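Local coordinates for Thiol:disulfide interchange protein DsbL (Escherichia coli, PDB 3C7M) that works with its partner DsbI as a periplasmic dithiol oxidase, passing its disulfide to other proteins and forming an essential disulfide bond in the arylsulfate sulfotransferase AssT, at residues 10-24 with 157-171. Residues are numbered along the deposited sequence; the frame is centred on the assembly and turned at random.
Sequences LEKPIPNADKTLIKV and VAKIQGVPAYVVNGK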
ATOM      1  N   LEU A  10       3.027 -13.958  11.815  1.00 13.62           N
ATOM      2  CA  LEU A  10       2.008 -13.183  12.517  1.00 13.47           C
ATOM      3  C   LEU A  10       1.171 -14.098  13.398  1.00 13.31           C
ATOM      4  O   LEU A  10       0.670 -15.128  12.938  1.00 13.03           O
ATOM      5  CB  LEU A  10       1.088 -12.456  11.527  1.00 13.37           C
ATOM      6  CG  LEU A  10       1.691 -11.353  10.647  1.00 13.32           C
ATOM      7  CD1 LEU A  10       0.682 -10.887   9.613  1.00 14.79           C
ATOM      8  CD2 LEU A  10       2.172 -10.185  11.483  1.00 13.91           C
ATOM      9  N   GLU A  11       1.013 -13.730  14.666  0.50 13.47           N
ATOM     10  CA  GLU A  11       0.172 -14.527  15.559  0.50 13.40           C
ATOM     11  C   GLU A  11      -1.298 -14.364  15.180  0.50 13.55           C
ATOM     12  O   GLU A  11      -2.087 -15.307  15.293  0.50 13.50           O
ATOM     13  CB  GLU A  11       0.419 -14.178  17.032  0.50 13.44           C
ATOM     14  CG  GLU A  11      -0.243 -15.142  18.034  0.50 13.20           C
ATOM     15  CD  GLU A  11       0.259 -16.578  17.925  0.50 13.53           C
ATOM     16  OE1 GLU A  11       1.422 -16.790  17.518  0.50 13.13           O
ATOM     17  OE2 GLU A  11      -0.517 -17.500  18.251  0.50 14.64           O
ATOM     18  N   LYS A  12      -1.659 -13.168  14.719  1.00 13.67           N
ATOM     19  CA  LYS A  12      -2.991 -12.944  14.168  1.00 14.30           C
ATOM     20  C   LYS A  12      -2.840 -12.603  12.683  1.00 13.90           C
ATOM     21  O   LYS A  12      -2.538 -11.461  12.329  1.00 13.91           O
ATOM     22  CB  LYS A  12      -3.729 -11.833  14.922  1.00 14.39           C
ATOM     23  CG  LYS A  12      -5.178 -11.638  14.470  1.00 15.39           C
ATOM     24  CD  LYS A  12      -5.811 -10.391  15.065  1.00 16.11           C
ATOM     25  CE  LYS A  12      -7.167 -10.115  14.428  1.00 19.82           C
ATOM     26  NZ  LYS A  12      -7.789  -8.848  14.920  1.00 21.51           N
ATOM     27  N   PRO A  13      -3.003 -13.607  11.815  1.00 13.74           N
ATOM     28  CA  PRO A  13      -2.885 -13.369  10.380  1.00 13.63           C
ATOM     29  C   PRO A  13      -3.920 -12.386   9.845  1.00 13.12           C
ATOM     30  O   PRO A  13      -4.946 -12.135  10.482  1.00 13.32           O
ATOM     31  CB  PRO A  13      -3.132 -14.756   9.778  1.00 13.62           C
ATOM     32  CG  PRO A  13      -2.754 -15.711  10.864  1.00 14.80           C
ATOM     33  CD  PRO A  13      -3.241 -15.033  12.109  1.00 13.77           C
ATOM     34  N   ILE A  14      -3.633 -11.825   8.676  1.00 12.88           N
ATOM     35  CA  ILE A  14      -4.609 -11.044   7.935  1.00 12.49           C
ATOM     36  C   ILE A  14      -5.522 -12.051   7.238  1.00 12.69           C
ATOM     37  O   ILE A  14      -5.038 -12.925   6.509  1.00 13.06           O
ATOM     38  CB  ILE A  14      -3.932 -10.132   6.883  1.00 12.70           C
ATOM     39  CG1 ILE A  14      -2.962  -9.156   7.553  1.00 12.40           C
ATOM     40  CG2 ILE A  14      -4.979  -9.376   6.062  1.00 12.09           C
ATOM     41  CD1 ILE A  14      -2.068  -8.404   6.572  1.00 12.43           C
ATOM     42  N   PRO A  15      -6.840 -11.960   7.479  1.00 12.55           N
ATOM     43  CA  PRO A  15      -7.804 -12.907   6.902  1.00 12.84           C
ATOM     44  C   PRO A  15      -8.011 -12.701   5.406  1.00 13.37           C
ATOM     45  O   PRO A  15      -7.703 -11.625   4.882  1.00 13.11           O
ATOM     46  CB  PRO A  15      -9.099 -12.599   7.660  1.00 12.84           C
ATOM     47  CG  PRO A  15      -8.951 -11.168   8.094  1.00 12.50           C
ATOM     48  CD  PRO A  15      -7.488 -10.951   8.340  1.00 12.17           C
ATOM     49  N   ASN A  16      -8.520 -13.734   4.734  1.00 14.26           N
ATOM     50  CA  ASN A  16      -8.881 -13.663   3.311  1.00 14.85           C
ATOM     51  C   ASN A  16      -7.756 -13.116   2.441  1.00 14.63           C
ATOM     52  O   ASN A  16      -7.967 -12.225   1.606  1.00 15.34           O
ATOM     53  CB  ASN A  16     -10.157 -12.838   3.120  1.00 15.55           C
ATOM     54  CG  ASN A  16     -11.259 -13.256   4.065  1.00 18.36           C
ATOM     55  OD1 ASN A  16     -11.727 -12.459   4.885  1.00 22.01           O
ATOM     56  ND2 ASN A  16     -11.662 -14.516   3.978  1.00 21.22           N
ATOM     57  N   ALA A  17      -6.564 -13.670   2.639  1.00 14.12           N
ATOM     58  CA  ALA A  17      -5.354 -13.168   1.995  1.00 14.01           C
ATOM     59  C   ALA A  17      -4.568 -14.271   1.275  1.00 14.48           C
ATOM     60  O   ALA A  17      -3.356 -14.159   1.088  1.00 14.09           O
ATOM     61  CB  ALA A  17      -4.480 -12.451   3.018  1.00 13.94           C
ATOM     62  N   ASP A  18      -5.267 -15.328   0.864  1.00 14.57           N
ATOM     63  CA  ASP A  18      -4.655 -16.401   0.073  1.00 14.81           C
ATOM     64  C   ASP A  18      -4.019 -15.872  -1.207  1.00 14.27           C
ATOM     65  O   ASP A  18      -4.632 -15.077  -1.925  1.00 14.61           O
ATOM     66  CB  ASP A  18      -5.698 -17.468  -0.283  1.00 15.26           C
ATOM     67  CG  ASP A  18      -6.143 -18.285   0.921  0.25 15.25           C
ATOM     68  OD1 ASP A  18      -5.892 -17.867   2.072  0.25 16.19           O
ATOM     69  OD2 ASP A  18      -6.749 -19.355   0.711  0.25 16.21           O
ATOM     70  N   LYS A  19      -2.791 -16.313  -1.477  0.50 14.12           N
ATOM     71  CA  LYS A  19      -2.053 -15.944  -2.692  0.50 13.58           C
ATOM     72  C   LYS A  19      -1.948 -14.427  -2.869  0.50 12.99           C
ATOM     73  O   LYS A  19      -2.284 -13.884  -3.925  0.50 12.74           O
ATOM     74  CB  LYS A  19      -2.660 -16.619  -3.930  0.50 13.93           C
ATOM     75  CG  LYS A  19      -2.877 -18.113  -3.751  0.50 14.89           C
ATOM     76  CD  LYS A  19      -3.345 -18.777  -5.032  0.50 16.18           C
ATOM     77  CE  LYS A  19      -3.611 -20.257  -4.806  0.50 16.97           C
ATOM     78  NZ  LYS A  19      -2.396 -20.979  -4.335  0.50 17.88           N
ATOM     79  N   THR A  20      -1.495 -13.757  -1.811  1.00 12.54           N
ATOM     80  CA  THR A  20      -1.288 -12.303  -1.839  1.00 11.58           C
ATOM     81  C   THR A  20       0.086 -11.901  -1.328  1.00 10.61           C
ATOM     82  O   THR A  20       0.694 -12.573  -0.481  1.00 10.51           O
ATOM     83  CB  THR A  20      -2.318 -11.511  -0.991  1.00 11.57           C
ATOM     84  OG1 THR A  20      -2.204 -11.884   0.386  1.00 12.10           O
ATOM     85  CG2 THR A  20      -3.747 -11.728  -1.473  1.00 12.89           C
ATOM     86  N   LEU A  21       0.559 -10.782  -1.859  1.00  9.79           N
ATOM     87  CA  LEU A  21       1.650 -10.051  -1.260  1.00  9.68           C
ATOM     88  C   LEU A  21       1.039  -8.738  -0.826  1.00  8.77           C
ATOM     89  O   LEU A  21       0.771  -7.865  -1.650  1.00  8.83           O
ATOM     90  CB  LEU A  21       2.780  -9.822  -2.264  1.00  9.58           C
ATOM     91  CG  LEU A  21       3.925  -8.939  -1.772  1.00  9.36           C
ATOM     92  CD1 LEU A  21       4.672  -9.617  -0.620  1.00 10.02           C
ATOM     93  CD2 LEU A  21       4.878  -8.613  -2.918  1.00 10.96           C
ATOM     94  N   ILE A  22       0.780  -8.626   0.473  1.00  8.68           N
ATOM     95  CA  ILE A  22       0.205  -7.410   1.029  1.00  8.93           C
ATOM     96  C   ILE A  22       1.348  -6.493   1.423  1.00  8.92           C
ATOM     97  O   ILE A  22       2.348  -6.940   1.990  1.00  9.59           O
ATOM     98  CB  ILE A  22      -0.714  -7.725   2.240  1.00  8.50           C
ATOM     99  CG1 ILE A  22      -2.024  -8.349   1.743  1.00  8.34           C
ATOM    100  CG2 ILE A  22      -0.976  -6.467   3.086  1.00  9.48           C
ATOM    101  CD1 ILE A  22      -2.929  -8.902   2.839  1.00  8.65           C
ATOM    102  N   LYS A  23       1.228  -5.214   1.073  1.00  8.78           N
ATOM    103  CA  LYS A  23       2.183  -4.227   1.547  1.00  8.99           C
ATOM    104  C   LYS A  23       1.448  -3.189   2.373  1.00  8.69           C
ATOM    105  O   LYS A  23       0.696  -2.371   1.829  1.00  8.92           O
ATOM    106  CB  LYS A  23       2.939  -3.555   0.401  1.00  9.52           C
ATOM    107  CG  LYS A  23       3.989  -2.565   0.905  1.00 11.70           C
ATOM    108  CD  LYS A  23       4.417  -1.580  -0.156  1.00 15.37           C
ATOM    109  CE  LYS A  23       3.232  -0.709  -0.549  1.00 16.91           C
ATOM    110  NZ  LYS A  23       3.671   0.642  -0.963  1.00 19.03           N
ATOM    111  N   VAL A  24       1.648  -3.241   3.685  1.00  8.73           N
ATOM    112  CA  VAL A  24       1.103  -2.211   4.563  1.00  8.70           C
ATOM    113  C   VAL A  24       2.002  -0.987   4.447  1.00  8.84           C
ATOM    114  O   VAL A  24       3.220  -1.082   4.599  1.00  8.88           O
ATOM    115  CB  VAL A  24       0.988  -2.678   6.029  1.00  8.55           C
ATOM    116  CG1 VAL A  24       0.309  -1.592   6.869  1.00  9.97           C
ATOM    117  CG2 VAL A  24       0.195  -3.987   6.100  1.00  9.12           C
ATOM    118  N   VAL A 157      -0.673  -4.967  12.330  1.00 10.10           N
ATOM    119  CA  VAL A 157       0.498  -5.470  11.604  1.00 10.63           C
ATOM    120  C   VAL A 157       1.671  -4.486  11.723  1.00 11.23           C
ATOM    121  O   VAL A 157       2.837  -4.887  11.897  1.00 11.28           O
ATOM    122  CB  VAL A 157       0.152  -5.759  10.127  1.00 10.26           C
ATOM    123  CG1 VAL A 157       1.412  -6.092   9.317  1.00 10.85           C
ATOM    124  CG2 VAL A 157      -0.852  -6.913  10.038  1.00 10.83           C
ATOM    125  N   ALA A 158       1.363  -3.196  11.630  1.00 11.79           N
ATOM    126  CA  ALA A 158       2.382  -2.152  11.703  1.00 12.90           C
ATOM    127  C   ALA A 158       3.156  -2.125  13.030  1.00 13.98           C
ATOM    128  O   ALA A 158       4.265  -1.597  13.086  1.00 14.23           O
ATOM    129  CB  ALA A 158       1.772  -0.778  11.402  1.00 12.80           C
ATOM    130  N   LYS A 159       2.563  -2.686  14.083  1.00 15.11           N
ATOM    131  CA  LYS A 159       3.188  -2.731  15.417  1.00 16.11           C
ATOM    132  C   LYS A 159       4.472  -3.539  15.487  1.00 16.51           C
ATOM    133  O   LYS A 159       5.352  -3.257  16.311  1.00 17.50           O
ATOM    134  CB  LYS A 159       2.233  -3.361  16.428  1.00 16.69           C
ATOM    135  CG  LYS A 159       1.034  -2.535  16.782  1.00 17.50           C
ATOM    136  CD  LYS A 159       0.161  -3.340  17.715  1.00 18.34           C
ATOM    137  CE  LYS A 159      -1.045  -2.551  18.155  1.00 19.44           C
ATOM    138  NZ  LYS A 159      -1.851  -3.353  19.105  1.00 19.27           N
ATOM    139  N   ILE A 160       4.563  -4.570  14.652  1.00 16.35           N
ATOM    140  CA  ILE A 160       5.644  -5.542  14.757  1.00 16.84           C
ATOM    141  C   ILE A 160       6.991  -4.927  14.396  1.00 16.38           C
ATOM    142  O   ILE A 160       7.937  -4.987  15.188  1.00 16.96           O
ATOM    143  CB  ILE A 160       5.340  -6.796  13.920  1.00 17.17           C
ATOM    144  CG1 ILE A 160       4.160  -7.536  14.539  1.00 18.91           C
ATOM    145  CG2 ILE A 160       6.553  -7.720  13.867  1.00 18.11           C
ATOM    146  CD1 ILE A 160       3.076  -7.858  13.586  1.00 20.49           C
ATOM    147  N   GLN A 161       7.077  -4.320  13.213  1.00 15.13           N
ATOM    148  CA  GLN A 161       8.336  -3.722  12.771  1.00 14.47           C
ATOM    149  C   GLN A 161       8.127  -2.473  11.911  1.00 14.21           C
ATOM    150  O   GLN A 161       8.977  -2.109  11.098  1.00 14.31           O
ATOM    151  CB  GLN A 161       9.219  -4.772  12.071  1.00 14.28           C
ATOM    152  CG  GLN A 161       8.536  -5.544  10.934  1.00 14.96           C
ATOM    153  CD  GLN A 161       8.749  -4.887   9.590  1.00 15.57           C
ATOM    154  OE1 GLN A 161       9.885  -4.768   9.119  1.00 16.61           O
ATOM    155  NE2 GLN A 161       7.664  -4.447   8.965  1.00 13.94           N
ATOM    156  N   GLY A 162       6.994  -1.807  12.127  1.00 13.46           N
ATOM    157  CA  GLY A 162       6.693  -0.550  11.453  1.00 13.26           C
ATOM    158  C   GLY A 162       6.161  -0.745  10.050  1.00 12.93           C
ATOM    159  O   GLY A 162       5.703  -1.829   9.690  1.00 13.03           O
ATOM    160  N   VAL A 163       6.214   0.324   9.267  1.00 12.81           N
ATOM    161  CA  VAL A 163       5.914   0.251   7.842  1.00 12.54           C
ATOM    162  C   VAL A 163       7.158   0.657   7.044  1.00 12.02           C
ATOM    163  O   VAL A 163       7.979   1.438   7.532  1.00 12.38           O
ATOM    164  CB  VAL A 163       4.674   1.108   7.449  1.00 12.20           C
ATOM    165  CG1 VAL A 163       3.392   0.459   7.956  1.00 12.84           C
ATOM    166  CG2 VAL A 163       4.800   2.543   7.964  1.00 13.29           C
ATOM    167  N   PRO A 164       7.316   0.127   5.820  1.00 11.50           N
ATOM    168  CA  PRO A 164       6.426  -0.810   5.142  1.00 10.97           C
ATOM    169  C   PRO A 164       6.433  -2.192   5.779  1.00 10.60           C
ATOM    170  O   PRO A 164       7.427  -2.591   6.401  1.00 11.18           O
ATOM    171  CB  PRO A 164       7.006  -0.890   3.729  1.00 10.70           C
ATOM    172  CG  PRO A 164       8.449  -0.539   3.898  1.00 12.01           C
ATOM    173  CD  PRO A 164       8.485   0.474   4.992  1.00 11.97           C
ATOM    174  N   ALA A 165       5.322  -2.902   5.618  1.00  9.78           N
ATOM    175  CA  ALA A 165       5.204  -4.268   6.110  1.00  9.68           C
ATOM    176  C   ALA A 165       4.731  -5.145   4.950  1.00  9.53           C
ATOM    177  O   ALA A 165       3.560  -5.094   4.539  1.00  9.56           O
ATOM    178  CB  ALA A 165       4.244  -4.322   7.293  1.00 10.13           C
ATOM    179  N   TYR A 166       5.659  -5.933   4.408  1.00  9.15           N
ATOM    180  CA  TYR A 166       5.343  -6.865   3.328  1.00  9.33           C
ATOM    181  C   TYR A 166       4.976  -8.213   3.918  1.00  9.51           C
ATOM    182  O   TYR A 166       5.778  -8.825   4.631  1.00  9.83           O
ATOM    183  CB  TYR A 166       6.522  -7.029   2.377  1.00  9.93           C
ATOM    184  CG  TYR A 166       6.931  -5.769   1.652  1.00  9.89           C
ATOM    185  CD1 TYR A 166       7.877  -4.907   2.204  1.00 10.45           C
ATOM    186  CD2 TYR A 166       6.409  -5.458   0.391  1.00 10.41           C
ATOM    187  CE1 TYR A 166       8.288  -3.754   1.528  1.00 11.17           C
ATOM    188  CE2 TYR A 166       6.821  -4.306  -0.294  1.00 10.91           C
ATOM    189  CZ  TYR A 166       7.761  -3.464   0.285  1.00 10.98           C
ATOM    190  OH  TYR A 166       8.180  -2.312  -0.355  1.00 12.77           O
ATOM    191  N   VAL A 167       3.760  -8.653   3.617  1.00  8.81           N
ATOM    192  CA  VAL A 167       3.187  -9.869   4.185  1.00  9.25           C
ATOM    193  C   VAL A 167       2.814 -10.854   3.076  1.00  9.56           C
ATOM    194  O   VAL A 167       2.144 -10.493   2.108  1.00  9.30           O
ATOM    195  CB  VAL A 167       1.931  -9.542   5.035  1.00  9.07           C
ATOM    196  CG1 VAL A 167       1.324 -10.819   5.618  1.00 10.12           C
ATOM    197  CG2 VAL A 167       2.273  -8.555   6.164  1.00  9.69           C
ATOM    198  N   VAL A 168       3.252 -12.100   3.222  1.00  9.65           N
ATOM    199  CA  VAL A 168       2.938 -13.140   2.253  1.00 10.43           C
ATOM    200  C   VAL A 168       1.819 -14.019   2.784  1.00 10.73           C
ATOM    201  O   VAL A 168       1.921 -14.561   3.895  1.00 10.57           O
ATOM    202  CB  VAL A 168       4.182 -14.013   1.939  1.00 10.28           C
ATOM    203  CG1 VAL A 168       3.856 -15.069   0.893  1.00 10.82           C
ATOM    204  CG2 VAL A 168       5.335 -13.142   1.461  1.00 10.84           C
ATOM    205  N   ASN A 169       0.758 -14.132   1.986  1.00 11.19           N
ATOM    206  CA  ASN A 169      -0.408 -14.979   2.281  1.00 11.94           C
ATOM    207  C   ASN A 169      -1.074 -14.697   3.621  1.00 12.40           C
ATOM    208  O   ASN A 169      -1.641 -15.595   4.257  1.00 13.33           O
ATOM    209  CB  ASN A 169      -0.050 -16.460   2.115  1.00 12.02           C
ATOM    210  CG  ASN A 169       0.242 -16.809   0.679  1.00 13.27           C
ATOM    211  OD1 ASN A 169      -0.118 -16.062  -0.233  1.00 12.70           O
ATOM    212  ND2 ASN A 169       0.894 -17.944   0.464  1.00 13.75           N
ATOM    213  N   GLY A 170      -1.001 -13.434   4.033  1.00 12.29           N
ATOM    214  CA  GLY A 170      -1.578 -12.976   5.295  1.00 12.68           C
ATOM    215  C   GLY A 170      -0.876 -13.450   6.554  1.00 13.21           C
ATOM    216  O   GLY A 170      -1.287 -13.097   7.647  1.00 13.39           O
ATOM    217  N   LYS A 171       0.214 -14.208   6.411  1.00 13.18           N
ATOM    218  CA  LYS A 171       0.800 -14.941   7.539  1.00 14.32           C
ATOM    219  C   LYS A 171       2.259 -14.599   7.822  1.00 13.69           C
ATOM    220  O   LYS A 171       2.678 -14.518   8.980  1.00 13.81           O
ATOM    221  CB  LYS A 171       0.642 -16.451   7.310  1.00 14.33           C
ATOM    222  CG  LYS A 171       1.283 -17.352   8.357  1.00 16.64           C
ATOM    223  CD  LYS A 171       0.861 -18.798   8.159  1.00 16.30           C
ATOM    224  CE  LYS A 171       1.484 -19.703   9.211  0.50 17.51           C
ATOM    225  NZ  LYS A 171       1.047 -21.113   9.029  0.50 17.68           N
TER
HETATM  226  O   HOH W   1      -3.448 -17.387   3.245  1.00 41.68           O
HETATM  227  O   HOH W   2      -0.507 -11.243   2.412  1.00 10.36           O
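Ile22 and Val167 pair through both backbone N-H groups, in the antiparallel strands 20-24 and 165-168. Val24 and Ala165 form a second such pair; Ala165 directly follows Pro164, whose preceding peptide bond is cis. This cis-proline loop is a thioredoxin-fold hallmark, and here Val163 and Pro164 touch Cys32 of the redox-active CxxC.

At the other strand end, Asn169 N gives a nearly straight bond (178°) to Thr20 O. The Asn169 side chain folds back, and its OD1 accepts Thr20 N at 3.1 Å. One water bridges Thr20 OG1, Val167 O and Gly170 N. Farther along, Ile14 N meets a lone pair of Gly170 O, and Leu10 N bonds Lys171 O at 2.9 Å.

On the face of Ile22, Val24, Ala165 and Val167, helix residue Val157 and loop residues Leu10 and Ile14 pack against the sheet. Val157 sets CG1 against Val24 CG2 (4.0 Å) and CG2 against Ile14. Leu10 CD1 reaches Val167 CG1 at 4.0 Å.

On the face of Leu21, Lys23 has CG anti to its backbone N (chi1 -177°). This helps lay CG over one face of the Tyr166 ring, toward its rim, 3.9 Å from the centroid, a CH-pi contact. Lys23 NZ forms a salt bridge with Asp36, and Tyr166 OH hydrogen-bonds Thr40. Backbone bonds and apolar contacts thus join the two strands, placing the cis-proline loop beside helix 30-38.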